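Local coordinates for leucine rich repeat and phosphatase domain containing protein (Entamoeba histolytica, PDB 3EMU) that adopts a dual specificity phosphatase fold but departs from the family's catalytic signature, so it may bind phosphorylated partners rather than hydrolyse them, at residues I73-I84 with I104-Y112; S63-I73 with E134-F144. All coordinates share one frame; numbering follows the deposited sequence. Where two conformers were deposited one is given.

Contact 1 of 2, residues I73-I84 with I104-Y112; sequences IPNAIKFIIRSI and IVIAFLMYY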
# COMPACT_ATOMS: atom_id res chain seq x y z
N ILE A 73 -4.28 9.57 -0.39
CA ILE A 73 -3.00 9.26 0.25
C ILE A 73 -2.92 9.53 1.76
O ILE A 73 -2.42 8.66 2.55
CB ILE A 73 -1.83 9.89 -0.54
CG1 ILE A 73 -1.67 9.11 -1.86
CG2 ILE A 73 -0.53 9.84 0.30
CD1 ILE A 73 -0.57 9.64 -2.83
N PRO A 74 -3.43 10.70 2.19
CA PRO A 74 -3.29 11.03 3.62
C PRO A 74 -4.14 10.10 4.50
O PRO A 74 -3.65 9.62 5.53
CB PRO A 74 -3.73 12.51 3.72
CG PRO A 74 -3.60 13.06 2.33
CD PRO A 74 -3.81 11.86 1.36
N ASN A 75 -5.37 9.81 4.08
CA ASN A 75 -6.15 8.76 4.80
C ASN A 75 -5.46 7.41 4.88
O ASN A 75 -5.46 6.78 5.90
CB ASN A 75 -7.56 8.60 4.22
CG ASN A 75 -8.51 9.72 4.69
OD1 ASN A 75 -9.43 10.11 3.96
ND2 ASN A 75 -8.28 10.26 5.90
N ALA A 76 -4.83 6.97 3.80
CA ALA A 76 -4.09 5.68 3.85
C ALA A 76 -2.92 5.71 4.81
O ALA A 76 -2.67 4.77 5.60
CB ALA A 76 -3.60 5.29 2.43
N ILE A 77 -2.12 6.78 4.71
CA ILE A 77 -0.91 6.85 5.56
C ILE A 77 -1.30 6.80 7.06
O ILE A 77 -0.70 6.08 7.88
CB ILE A 77 -0.10 8.11 5.19
CG1 ILE A 77 0.57 7.84 3.83
CG2 ILE A 77 0.91 8.45 6.29
CD1 ILE A 77 1.41 8.98 3.31
N LYS A 78 -2.38 7.50 7.37
CA LYS A 78 -2.92 7.57 8.71
C LYS A 78 -3.34 6.21 9.28
O LYS A 78 -2.96 5.83 10.43
CB LYS A 78 -4.11 8.54 8.70
CG LYS A 78 -4.57 8.82 10.11
CD LYS A 78 -6.02 9.28 10.20
CE LYS A 78 -6.33 9.83 11.62
NZ LYS A 78 -7.77 10.34 11.72
N PHE A 79 -4.14 5.47 8.49
CA PHE A 79 -4.62 4.13 8.87
C PHE A 79 -3.42 3.26 9.01
O PHE A 79 -3.26 2.54 9.99
CB PHE A 79 -5.58 3.64 7.75
CG PHE A 79 -6.17 2.26 7.97
CD1 PHE A 79 -7.31 2.09 8.79
CD2 PHE A 79 -5.66 1.16 7.29
CE1 PHE A 79 -7.90 0.81 8.95
CE2 PHE A 79 -6.24 -0.11 7.44
CZ PHE A 79 -7.36 -0.29 8.28
N ILE A 80 -2.46 3.39 8.09
CA ILE A 80 -1.23 2.60 8.23
C ILE A 80 -0.42 2.93 9.50
O ILE A 80 0.06 2.05 10.22
CB ILE A 80 -0.33 2.73 6.99
CG1 ILE A 80 -1.05 2.14 5.77
CG2 ILE A 80 1.01 2.04 7.21
CD1 ILE A 80 -0.33 2.35 4.45
N ILE A 81 -0.23 4.21 9.78
CA ILE A 81 0.59 4.56 10.95
C ILE A 81 -0.17 4.19 12.22
O ILE A 81 0.44 3.72 13.18
CB ILE A 81 1.09 6.06 10.91
CG1 ILE A 81 2.29 6.12 10.00
CG2 ILE A 81 1.55 6.50 12.29
CD1 ILE A 81 2.56 7.44 9.43
N ARG A 82 -1.49 4.35 12.24
CA ARG A 82 -2.30 3.84 13.35
C ARG A 82 -2.00 2.38 13.68
O ARG A 82 -2.10 1.95 14.82
CB ARG A 82 -3.80 3.98 13.09
CG ARG A 82 -4.68 3.36 14.17
CD ARG A 82 -6.16 3.61 13.91
NE ARG A 82 -6.88 2.49 13.28
CZ ARG A 82 -8.02 2.63 12.59
NH1 ARG A 82 -8.56 3.82 12.41
NH2 ARG A 82 -8.62 1.58 12.07
N SER A 83 -1.62 1.59 12.68
CA SER A 83 -1.42 0.17 12.91
C SER A 83 0.00 -0.09 13.40
O SER A 83 0.25 -0.99 14.22
CB SER A 83 -1.78 -0.67 11.64
OG SER A 83 -1.35 -2.02 11.70
N ILE A 84 0.95 0.65 12.84
CA ILE A 84 2.34 0.59 13.32
C ILE A 84 2.39 0.97 14.83
O ILE A 84 3.05 0.33 15.64
CB ILE A 84 3.23 1.54 12.51
CG1 ILE A 84 3.49 0.96 11.10
CG2 ILE A 84 4.53 1.79 13.27
CD1 ILE A 84 4.11 1.91 10.09
N ILE A 104 -0.12 2.50 -3.43
CA ILE A 104 -0.31 2.98 -2.06
C ILE A 104 0.90 2.72 -1.18
O ILE A 104 1.28 3.58 -0.37
CB ILE A 104 -1.62 2.39 -1.39
CG1 ILE A 104 -2.86 3.00 -2.01
CG2 ILE A 104 -1.67 2.63 0.15
CD1 ILE A 104 -2.97 4.51 -1.83
N VAL A 105 1.48 1.52 -1.29
CA VAL A 105 2.64 1.16 -0.48
C VAL A 105 3.84 2.07 -0.82
O VAL A 105 4.60 2.50 0.06
CB VAL A 105 3.00 -0.37 -0.60
CG1 VAL A 105 4.37 -0.68 -0.03
CG2 VAL A 105 1.94 -1.25 0.12
N ILE A 106 4.00 2.36 -2.11
CA ILE A 106 4.99 3.31 -2.54
C ILE A 106 4.79 4.73 -1.90
O ILE A 106 5.74 5.26 -1.34
CB ILE A 106 5.07 3.39 -4.06
CG1 ILE A 106 5.61 2.06 -4.62
CG2 ILE A 106 5.95 4.59 -4.49
CD1 ILE A 106 5.63 1.96 -6.16
N ALA A 107 3.58 5.31 -2.01
CA ALA A 107 3.27 6.58 -1.39
C ALA A 107 3.65 6.58 0.10
O ALA A 107 4.30 7.54 0.61
CB ALA A 107 1.80 6.90 -1.56
N PHE A 108 3.27 5.51 0.80
CA PHE A 108 3.60 5.36 2.19
C PHE A 108 5.11 5.43 2.50
O PHE A 108 5.53 6.13 3.43
CB PHE A 108 3.02 4.08 2.78
CG PHE A 108 3.47 3.83 4.18
CD1 PHE A 108 2.94 4.60 5.26
CD2 PHE A 108 4.47 2.89 4.45
CE1 PHE A 108 3.39 4.43 6.57
CE2 PHE A 108 4.91 2.71 5.75
CZ PHE A 108 4.38 3.49 6.82
N LEU A 109 5.93 4.67 1.78
CA LEU A 109 7.37 4.65 2.00
C LEU A 109 8.05 5.97 1.56
O LEU A 109 9.04 6.38 2.16
CB LEU A 109 7.99 3.52 1.21
CG LEU A 109 7.65 2.05 1.51
CD1 LEU A 109 8.30 1.16 0.41
CD2 LEU A 109 8.11 1.60 2.89
N MET A 110 7.55 6.58 0.49
CA MET A 110 8.00 7.91 0.14
C MET A 110 7.98 8.78 1.43
O MET A 110 8.99 9.39 1.80
CB MET A 110 7.14 8.52 -0.99
CG MET A 110 7.34 7.85 -2.40
SD MET A 110 6.15 8.27 -3.66
CE MET A 110 6.38 10.03 -3.88
N TYR A 111 6.86 8.76 2.16
CA TYR A 111 6.65 9.62 3.32
C TYR A 111 7.43 9.11 4.53
O TYR A 111 8.15 9.86 5.20
CB TYR A 111 5.16 9.61 3.64
CG TYR A 111 4.73 10.37 4.86
CD1 TYR A 111 4.64 11.76 4.85
CD2 TYR A 111 4.40 9.69 6.04
CE1 TYR A 111 4.25 12.47 5.97
CE2 TYR A 111 3.99 10.40 7.20
CZ TYR A 111 3.93 11.79 7.15
OH TYR A 111 3.51 12.51 8.25
N TYR A 112 7.29 7.80 4.79
CA TYR A 112 7.78 7.18 5.99
C TYR A 112 9.29 6.94 6.02
O TYR A 112 9.87 6.78 7.11
CB TYR A 112 7.11 5.83 6.15
CG TYR A 112 7.18 5.23 7.52
CD1 TYR A 112 6.34 5.69 8.53
CD2 TYR A 112 8.05 4.18 7.79
CE1 TYR A 112 6.37 5.14 9.76
CE2 TYR A 112 8.10 3.62 9.05
CZ TYR A 112 7.23 4.11 10.03
OH TYR A 112 7.21 3.58 11.31
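Phe108 lays one face of its ring on Ile80, whose CG2 lies 3.7 Å from the ring centroid and 24° off the ring normal, a CH-pi contact displaced toward CE1. The ring is a knob in a hole formed by Ile77, Ile80, Ile81 and Ile84. Ile77 CG1 and Ile81 CG1 stand at its edge, near the ring plane, and Ile84 CD1 meets its far end obliquely, 3.6 Å from Phe108 CZ. Having CG anti to the backbone N (chi1 174°) carries the phenyl group across to helix 73-84, although the CB itself does not point there. Its other face is backed by Tyr112 CB from the next turn of its own helix, so the ring is held between the two helices.

The two tyrosines extend this apolar seam. Ile77 splits its branches on Tyr111: CG2 reaches the ring at CD2, 3.7 Å away, and Ile77 CD1 lies 3.8 Å from Tyr111 CB. Ile81 CD1 meets the same ring at its edge, by CE2. Ile84 and Tyr112 approach from opposite directions, with Ile84 CD1 3.7 Å from Tyr112 OH. At the other end two alanines each meet an isoleucine: Ala107 CB takes Ile73 CD1 at 3.8 Å and Ala76 CB faces Ile104 CG2 at 4.0 Å.

The contact is van der Waals packing between helices whose short axes cross at -73° and come within 9.8 Å. In the phosphatase fold, helix 100-112 follows strand 89-94 and the phosphate-loop segment. Both helices lie against the central sheet: Ile80 and Val105 touch Ile92 of strand 89-94, while Ala76 packs on Leu40 and Ile104 on Val42 of strand 36-42. Beyond helix 104-112, Ile106 and Leu109 pack on helix 117-127.

Contact 2 of 2, residues S63-I73 with E134-F144; sequences SEEGHQLYDSI and ESGFILQLKLF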
# COMPACT_ATOMS: atom_id res chain seq x y z
N SER A 63 -10.51 4.60 -10.93
CA SER A 63 -9.77 4.73 -12.21
C SER A 63 -8.37 5.31 -12.06
O SER A 63 -8.04 5.86 -11.01
CB SER A 63 -10.59 5.51 -13.26
OG SER A 63 -10.69 6.92 -12.98
N GLU A 64 -7.56 5.17 -13.11
CA GLU A 64 -6.18 5.66 -13.10
C GLU A 64 -6.09 7.14 -13.52
O GLU A 64 -5.06 7.75 -13.35
CB GLU A 64 -5.27 4.76 -13.97
CG GLU A 64 -5.02 5.31 -15.36
CD GLU A 64 -4.24 4.37 -16.30
OE1 GLU A 64 -4.75 3.25 -16.62
OE2 GLU A 64 -3.14 4.77 -16.72
N GLU A 65 -7.18 7.71 -14.02
CA GLU A 65 -7.24 9.10 -14.44
C GLU A 65 -7.54 10.03 -13.25
O GLU A 65 -8.07 9.58 -12.21
CB GLU A 65 -8.31 9.35 -15.53
CG GLU A 65 -8.23 8.47 -16.74
CD GLU A 65 -9.12 7.21 -16.60
OE1 GLU A 65 -10.38 7.34 -16.57
OE2 GLU A 65 -8.55 6.09 -16.55
N GLY A 66 -7.25 11.32 -13.44
CA GLY A 66 -7.49 12.29 -12.38
C GLY A 66 -6.64 12.05 -11.14
O GLY A 66 -5.47 11.71 -11.25
N HIS A 67 -7.25 12.21 -9.97
CA HIS A 67 -6.51 12.30 -8.71
C HIS A 67 -7.13 11.58 -7.53
O HIS A 67 -6.98 12.03 -6.40
CB HIS A 67 -6.25 13.77 -8.30
CG HIS A 67 -7.43 14.66 -8.52
ND1 HIS A 67 -8.45 14.80 -7.60
CD2 HIS A 67 -7.75 15.45 -9.57
CE1 HIS A 67 -9.36 15.62 -8.09
NE2 HIS A 67 -8.97 16.04 -9.28
N GLN A 68 -7.80 10.47 -7.78
CA GLN A 68 -8.44 9.74 -6.69
C GLN A 68 -7.42 9.05 -5.85
O GLN A 68 -7.59 8.92 -4.65
CB GLN A 68 -9.44 8.70 -7.20
CG GLN A 68 -10.54 9.25 -8.06
CD GLN A 68 -11.37 8.13 -8.76
OE1 GLN A 68 -10.88 7.05 -9.06
NE2 GLN A 68 -12.63 8.43 -9.04
N LEU A 69 -6.37 8.56 -6.48
CA LEU A 69 -5.35 7.94 -5.69
C LEU A 69 -4.59 8.98 -4.81
O LEU A 69 -4.49 8.82 -3.59
CB LEU A 69 -4.43 7.07 -6.55
CG LEU A 69 -3.41 6.33 -5.67
CD1 LEU A 69 -3.42 4.80 -5.87
CD2 LEU A 69 -1.99 6.95 -5.84
N TYR A 70 -4.08 10.03 -5.45
CA TYR A 70 -3.47 11.15 -4.78
C TYR A 70 -4.33 11.58 -3.55
O TYR A 70 -3.81 11.65 -2.42
CB TYR A 70 -3.41 12.31 -5.77
CG TYR A 70 -2.86 13.57 -5.20
CD1 TYR A 70 -1.47 13.73 -5.06
CD2 TYR A 70 -3.71 14.61 -4.79
CE1 TYR A 70 -0.93 14.90 -4.52
CE2 TYR A 70 -3.18 15.81 -4.26
CZ TYR A 70 -1.77 15.95 -4.13
OH TYR A 70 -1.17 17.09 -3.61
N ASP A 71 -5.63 11.83 -3.79
CA ASP A 71 -6.52 12.35 -2.78
C ASP A 71 -6.63 11.40 -1.59
O ASP A 71 -6.83 11.83 -0.43
CB ASP A 71 -7.91 12.66 -3.39
CG ASP A 71 -7.90 13.93 -4.25
OD1 ASP A 71 -6.97 14.79 -4.07
OD2 ASP A 71 -8.82 14.08 -5.11
N SER A 72 -6.45 10.12 -1.85
CA SER A 72 -6.66 9.14 -0.79
C SER A 72 -5.36 8.93 0.02
O SER A 72 -5.32 8.21 1.01
CB SER A 72 -7.17 7.79 -1.40
OG SER A 72 -6.05 7.08 -1.95
N ILE A 73 -4.28 9.57 -0.39
CA ILE A 73 -3.00 9.26 0.25
C ILE A 73 -2.92 9.53 1.76
O ILE A 73 -2.42 8.66 2.55
CB ILE A 73 -1.83 9.89 -0.54
CG1 ILE A 73 -1.67 9.11 -1.86
CG2 ILE A 73 -0.53 9.84 0.30
CD1 ILE A 73 -0.57 9.64 -2.83
N GLU A 134 -0.32 0.97 -13.45
CA GLU A 134 -0.72 1.82 -14.58
C GLU A 134 -0.10 3.24 -14.56
O GLU A 134 0.03 3.86 -13.50
CB GLU A 134 -2.25 1.92 -14.68
CG GLU A 134 -2.95 0.57 -14.84
CD GLU A 134 -4.48 0.69 -14.91
OE1 GLU A 134 -5.11 1.58 -14.26
OE2 GLU A 134 -5.07 -0.14 -15.64
N SER A 135 0.26 3.76 -15.72
CA SER A 135 0.94 5.06 -15.79
C SER A 135 0.18 6.27 -15.19
O SER A 135 0.83 7.18 -14.65
CB SER A 135 1.40 5.38 -17.21
OG SER A 135 0.25 5.55 -18.02
N GLY A 136 -1.16 6.31 -15.26
CA GLY A 136 -1.89 7.34 -14.53
C GLY A 136 -1.66 7.32 -13.01
O GLY A 136 -1.63 8.37 -12.34
N PHE A 137 -1.48 6.13 -12.44
CA PHE A 137 -1.14 6.05 -11.05
C PHE A 137 0.29 6.51 -10.74
O PHE A 137 0.49 7.17 -9.72
CB PHE A 137 -1.41 4.66 -10.50
CG PHE A 137 -2.88 4.36 -10.34
CD1 PHE A 137 -3.74 5.34 -9.80
CD2 PHE A 137 -3.41 3.12 -10.73
CE1 PHE A 137 -5.09 5.08 -9.64
CE2 PHE A 137 -4.79 2.85 -10.58
CZ PHE A 137 -5.62 3.82 -10.02
N ILE A 138 1.25 6.17 -11.62
CA ILE A 138 2.65 6.60 -11.49
C ILE A 138 2.69 8.15 -11.46
O ILE A 138 3.36 8.77 -10.61
CB ILE A 138 3.53 6.10 -12.66
CG1 ILE A 138 3.72 4.56 -12.65
CG2 ILE A 138 4.90 6.78 -12.64
CD1 ILE A 138 4.19 3.99 -11.38
N LEU A 139 1.94 8.74 -12.39
CA LEU A 139 1.81 10.17 -12.49
C LEU A 139 1.27 10.80 -11.19
O LEU A 139 1.83 11.81 -10.71
CB LEU A 139 0.85 10.45 -13.62
CG LEU A 139 0.99 11.69 -14.47
CD1 LEU A 139 2.43 11.87 -14.93
CD2 LEU A 139 0.01 11.53 -15.66
N GLN A 140 0.21 10.23 -10.62
CA GLN A 140 -0.30 10.68 -9.31
C GLN A 140 0.72 10.52 -8.18
O GLN A 140 0.71 11.29 -7.20
CB GLN A 140 -1.59 9.94 -8.95
CG GLN A 140 -2.76 10.29 -9.86
CD GLN A 140 -4.08 9.57 -9.48
OE1 GLN A 140 -4.61 9.79 -8.38
NE2 GLN A 140 -4.61 8.76 -10.41
N LEU A 141 1.58 9.51 -8.28
CA LEU A 141 2.62 9.33 -7.27
C LEU A 141 3.66 10.45 -7.39
O LEU A 141 4.17 10.94 -6.40
CB LEU A 141 3.27 7.95 -7.38
CG LEU A 141 2.42 6.78 -6.83
CD1 LEU A 141 3.11 5.45 -7.11
CD2 LEU A 141 2.09 6.94 -5.31
N LYS A 142 3.92 10.86 -8.64
CA LYS A 142 4.83 11.96 -8.89
C LYS A 142 4.25 13.28 -8.38
O LYS A 142 4.99 14.14 -7.96
CB LYS A 142 5.22 12.03 -10.37
CG LYS A 142 6.28 11.01 -10.69
CD LYS A 142 6.52 10.90 -12.19
CE LYS A 142 7.50 9.74 -12.52
NZ LYS A 142 7.55 9.48 -14.00
N LEU A 143 2.93 13.43 -8.45
CA LEU A 143 2.26 14.58 -7.89
C LEU A 143 2.44 14.60 -6.40
O LEU A 143 2.67 15.64 -5.81
CB LEU A 143 0.78 14.53 -8.17
CG LEU A 143 0.20 15.73 -8.90
CD1 LEU A 143 0.40 15.50 -10.40
CD2 LEU A 143 -1.30 15.90 -8.64
N PHE A 144 2.30 13.44 -5.78
CA PHE A 144 2.55 13.36 -4.36
C PHE A 144 4.01 13.73 -4.01
O PHE A 144 4.24 14.39 -3.01
CB PHE A 144 2.21 11.96 -3.85
CG PHE A 144 2.41 11.77 -2.36
CD1 PHE A 144 1.82 12.63 -1.45
CD2 PHE A 144 3.17 10.71 -1.89
CE1 PHE A 144 2.00 12.44 -0.07
CE2 PHE A 144 3.37 10.49 -0.52
CZ PHE A 144 2.78 11.36 0.40
O HOH W 1 -7.50 8.50 -10.03
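Gln140 OE1 receives two backbone N-H groups from the first turn of helix 68-73: a nearly straight bond from Tyr70 N (3.0 Å, 166° at the hydrogen) and a weak, bent one from Leu69 N (2.9 Å). The other end of the amide, NE2, gives a weak bond to Glu64 O at 3.1 Å and also donates to a water. That water donates to Ser63 O and accepts from Gln68 N, so the buried amide has polar partners at both ends, consistent with a fixed flip. With CG anti to the carbonyl carbon and the chain extended beyond it, Gln140 spans the gap from its helix to the loop 64-67 and the first turn of helix 68-85.

Glu64 reaches the start of helix 135-144, where its OE2 accepts from Gly136 N at 2.9 Å, 28° out of the carboxylate plane and on the anti side. Its OE1 lies close to Glu134 OE1, a like-charge approach of two acceptors. Gly136 CA, bare of a side chain, makes a CA-H...O contact with Glu64 O.

Apolar groups fill the rest. Glu64 CA sits over one face of Phe137, 3.8 Å from the ring centroid, and Leu69 CB meets CE1 of that ring obliquely at 3.7 Å. Farther along, Leu143 CD2 lies over a face of Tyr70, and Ile73 CG2 over a face of Phe144, 3.8 Å from its centroid.

The short helix axes cross at -40°, 8.9 Å apart. Phe137 touches Asn99 and Lys100, at the end of the family's phosphate-loop segment, and Glu134 N bonds Asn99 OD1. Helix 135-151 also packs on helix 100-112 through Leu141 and Phe144, and on Phe117 of helix 117-127, while Ser72 and Phe137 touch Ile61 just beyond strand 55-59.

Contacts 1 and 2 place helix 68-85 against two different helices, with Ile73 serving both; their centres are about 15 Å apart. In sequence, contact 1 is nested within the loop that contact 2 closes. They also touch directly: Phe144 CE2 lies 3.3 Å from Ala107 O, Leu141 CD2 lies 3.8 Å from Ala107 CB, and Met110 CE is 3.5 Å from Leu141 O, so helices 68-85, 100-112 and 135-151 form one packed group. In contact 2 the Phe137 side chain is about 6 Å from a bound sulfate; the ion probably came from the crystallisation liquor, though it may mark the family's phosphate pocket, whose loop leads into helix 100-112 of contact 1.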